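Local coordinates for methyl-accepting chemotaxis protein (Vibrio cholerae, PDB 6CEQ) that probably senses oxygen through heme bound in a PAS domain and passes the signal on as a chemoreceptor, at residues P23-L26 / Q27-H31. Sequence-based numbering, arbitrary orientation.
Sequences PALL and QLLTH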
ATOM      1  N   PRO A  23      -8.914  -4.671   7.382  1.00 18.01           N
ATOM      2  CA  PRO A  23      -8.577  -5.872   8.171  1.00 17.00           C
ATOM      3  C   PRO A  23      -7.935  -6.975   7.357  1.00 18.31           C
ATOM      4  O   PRO A  23      -7.025  -7.656   7.851  1.00 17.72           O
ATOM      5  CB  PRO A  23      -9.933  -6.304   8.744  1.00 21.06           C
ATOM      6  CG  PRO A  23     -10.745  -5.030   8.775  1.00 20.62           C
ATOM      7  CD  PRO A  23     -10.333  -4.289   7.531  1.00 20.02           C
ATOM      8  N   ALA A  24      -8.401  -7.190   6.125  1.00 15.38           N
ATOM      9  CA  ALA A  24      -7.816  -8.246   5.309  1.00 19.28           C
ATOM     10  C   ALA A  24      -6.324  -8.025   5.111  1.00 18.62           C
ATOM     11  O   ALA A  24      -5.525  -8.959   5.256  1.00 17.17           O
ATOM     12  CB  ALA A  24      -8.540  -8.328   3.967  1.00 20.24           C
ATOM     13  N   LEU A  25      -5.919  -6.784   4.829  1.00 18.20           N
ATOM     14  CA  LEU A  25      -4.497  -6.509   4.647  1.00 16.54           C
ATOM     15  C   LEU A  25      -3.733  -6.633   5.963  1.00 16.77           C
ATOM     16  O   LEU A  25      -2.612  -7.150   5.988  1.00 16.97           O
ATOM     17  CB  LEU A  25      -4.300  -5.123   4.037  1.00 15.25           C
ATOM     18  CG  LEU A  25      -2.839  -4.769   3.769  1.00 19.68           C
ATOM     19  CD1 LEU A  25      -2.198  -5.826   2.863  1.00 17.60           C
ATOM     20  CD2 LEU A  25      -2.771  -3.392   3.131  1.00 17.01           C
ATOM     21  N   LEU A  26      -4.313  -6.157   7.066  1.00 15.29           N
ATOM     22  CA  LEU A  26      -3.651  -6.301   8.361  1.00 17.24           C
ATOM     23  C   LEU A  26      -3.447  -7.767   8.707  1.00 19.02           C
ATOM     24  O   LEU A  26      -2.384  -8.161   9.206  1.00 19.61           O
ATOM     25  CB  LEU A  26      -4.479  -5.610   9.444  1.00 16.19           C
ATOM     26  CG  LEU A  26      -4.343  -4.086   9.460  1.00 24.88           C
ATOM     27  CD1 LEU A  26      -5.402  -3.438  10.357  1.00 28.36           C
ATOM     28  CD2 LEU A  26      -2.932  -3.680   9.880  1.00 26.30           C
ATOM     29  N   GLN A  27      -4.463  -8.588   8.450  1.00 14.61           N
ATOM     30  CA  GLN A  27      -4.357 -10.020   8.712  1.00 15.14           C
ATOM     31  C   GLN A  27      -3.268 -10.649   7.858  1.00 19.68           C
ATOM     32  O   GLN A  27      -2.447 -11.441   8.343  1.00 19.92           O
ATOM     33  CB  GLN A  27      -5.708 -10.692   8.454  1.00 19.46           C
ATOM     34  CG  GLN A  27      -5.718 -12.166   8.806  1.00 23.26           C
ATOM     35  CD  GLN A  27      -7.076 -12.810   8.573  1.00 28.19           C
ATOM     36  OE1 GLN A  27      -8.106 -12.274   8.981  1.00 24.24           O
ATOM     37  NE2 GLN A  27      -7.083 -13.945   7.891  1.00 26.02           N
ATOM     38  N   LEU A  28      -3.255 -10.307   6.571  1.00 17.69           N
ATOM     39  CA  LEU A  28      -2.245 -10.849   5.671  1.00 16.89           C
ATOM     40  C   LEU A  28      -0.845 -10.439   6.108  1.00 22.79           C
ATOM     41  O   LEU A  28       0.077 -11.267   6.145  1.00 18.57           O
ATOM     42  CB  LEU A  28      -2.521 -10.368   4.246  1.00 16.23           C
ATOM     43  CG  LEU A  28      -1.441 -10.754   3.235  1.00 23.99           C
ATOM     44  CD1 LEU A  28      -1.315 -12.261   3.129  1.00 30.57           C
ATOM     45  CD2 LEU A  28      -1.746 -10.142   1.876  1.00 22.74           C
ATOM     46  N   LEU A  29      -0.659  -9.162   6.433  1.00 18.83           N
ATOM     47  CA  LEU A  29       0.680  -8.707   6.793  1.00 21.22           C
ATOM     48  C   LEU A  29       1.125  -9.300   8.117  1.00 25.37           C
ATOM     49  O   LEU A  29       2.326  -9.495   8.340  1.00 27.21           O
ATOM     50  CB  LEU A  29       0.729  -7.180   6.856  1.00 23.88           C
ATOM     51  CG  LEU A  29       0.424  -6.425   5.560  1.00 26.29           C
ATOM     52  CD1 LEU A  29       0.559  -4.919   5.766  1.00 35.05           C
ATOM     53  CD2 LEU A  29       1.280  -6.914   4.403  1.00 27.61           C
ATOM     54  N   THR A  30       0.179  -9.587   9.009  1.00 22.20           N
ATOM     55  CA  THR A  30       0.522 -10.273  10.247  1.00 21.90           C
ATOM     56  C   THR A  30       0.938 -11.709   9.961  1.00 30.02           C
ATOM     57  O   THR A  30       1.953 -12.186  10.483  1.00 27.91           O
ATOM     58  CB  THR A  30      -0.659 -10.212  11.215  1.00 21.63           C
ATOM     59  OG1 THR A  30      -1.006  -8.839  11.423  1.00 29.22           O
ATOM     60  CG2 THR A  30      -0.281 -10.830  12.553  1.00 26.51           C
ATOM     61  N   HIS A  31       0.174 -12.404   9.113  1.00 23.06           N
ATOM     62  CA  HIS A  31       0.550 -13.749   8.688  1.00 24.59           C
ATOM     63  C   HIS A  31       1.933 -13.762   8.043  1.00 30.26           C
ATOM     64  O   HIS A  31       2.749 -14.655   8.316  1.00 26.38           O
ATOM     65  CB  HIS A  31      -0.493 -14.275   7.707  1.00 21.46           C
ATOM     66  CG  HIS A  31      -0.250 -15.679   7.255  1.00 23.71           C
ATOM     67  ND1 HIS A  31      -0.908 -16.232   6.175  1.00 33.22           N
ATOM     68  CD2 HIS A  31       0.543 -16.658   7.747  1.00 30.47           C
ATOM     69  CE1 HIS A  31      -0.508 -17.477   6.008  1.00 33.37           C
ATOM     70  NE2 HIS A  31       0.373 -17.763   6.950  1.00 31.31           N
TER
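Four consecutive i-to-i+4 backbone bonds tie Pro-23, Ala-24, Leu-25 and Leu-26 to Gln-27, Leu-28, Leu-29 and Thr-30, so the chain winds on through both segments as one regular alpha-helix. The side chain of Leu-29 crosses that of Leu-25 at a slant, one turn apart: Leu-25 CD1 lies 3.8 Å from Leu-29 CG, and Leu-25 CG 3.9 Å from Leu-29 CD1. In Leu-29, CG stands beside the residue's own N (chi1 -62°), which carries it back over the preceding turn, 3.2 Å from Leu-25 O. Leu-28 keeps a looser apolar contact, its CD2 4.5 Å from Leu-25 CD1. Helix 23-31 starts one residue after strand 18-21, the outermost strand on one side of the antiparallel 2-1-5-4-3 sheet of the PAS fold. Asn-22, between strand and helix, is the N-cap: its OD1 accepts a hydrogen bond from Leu-25 N. Leu-25 packs on Asn-8 and Met-10 of strand 8-12; Leu-29 turns to Leu-21, Phe-43, Ala-45 and Leu-48, with its side chain about 6 Å from the heme. Farther round the helix, Leu-26 O accepts two bonds from a single residue, Thr-30 N at 2.9 Å and Thr-30 OG1 at 2.7 Å, which arrive from opposite faces of the carbonyl plane. A chi1 of -57° sets OG1 beside the threonine's own N and points the hydroxyl back along the helix, so this exposed side chain spends its proton on the main chain.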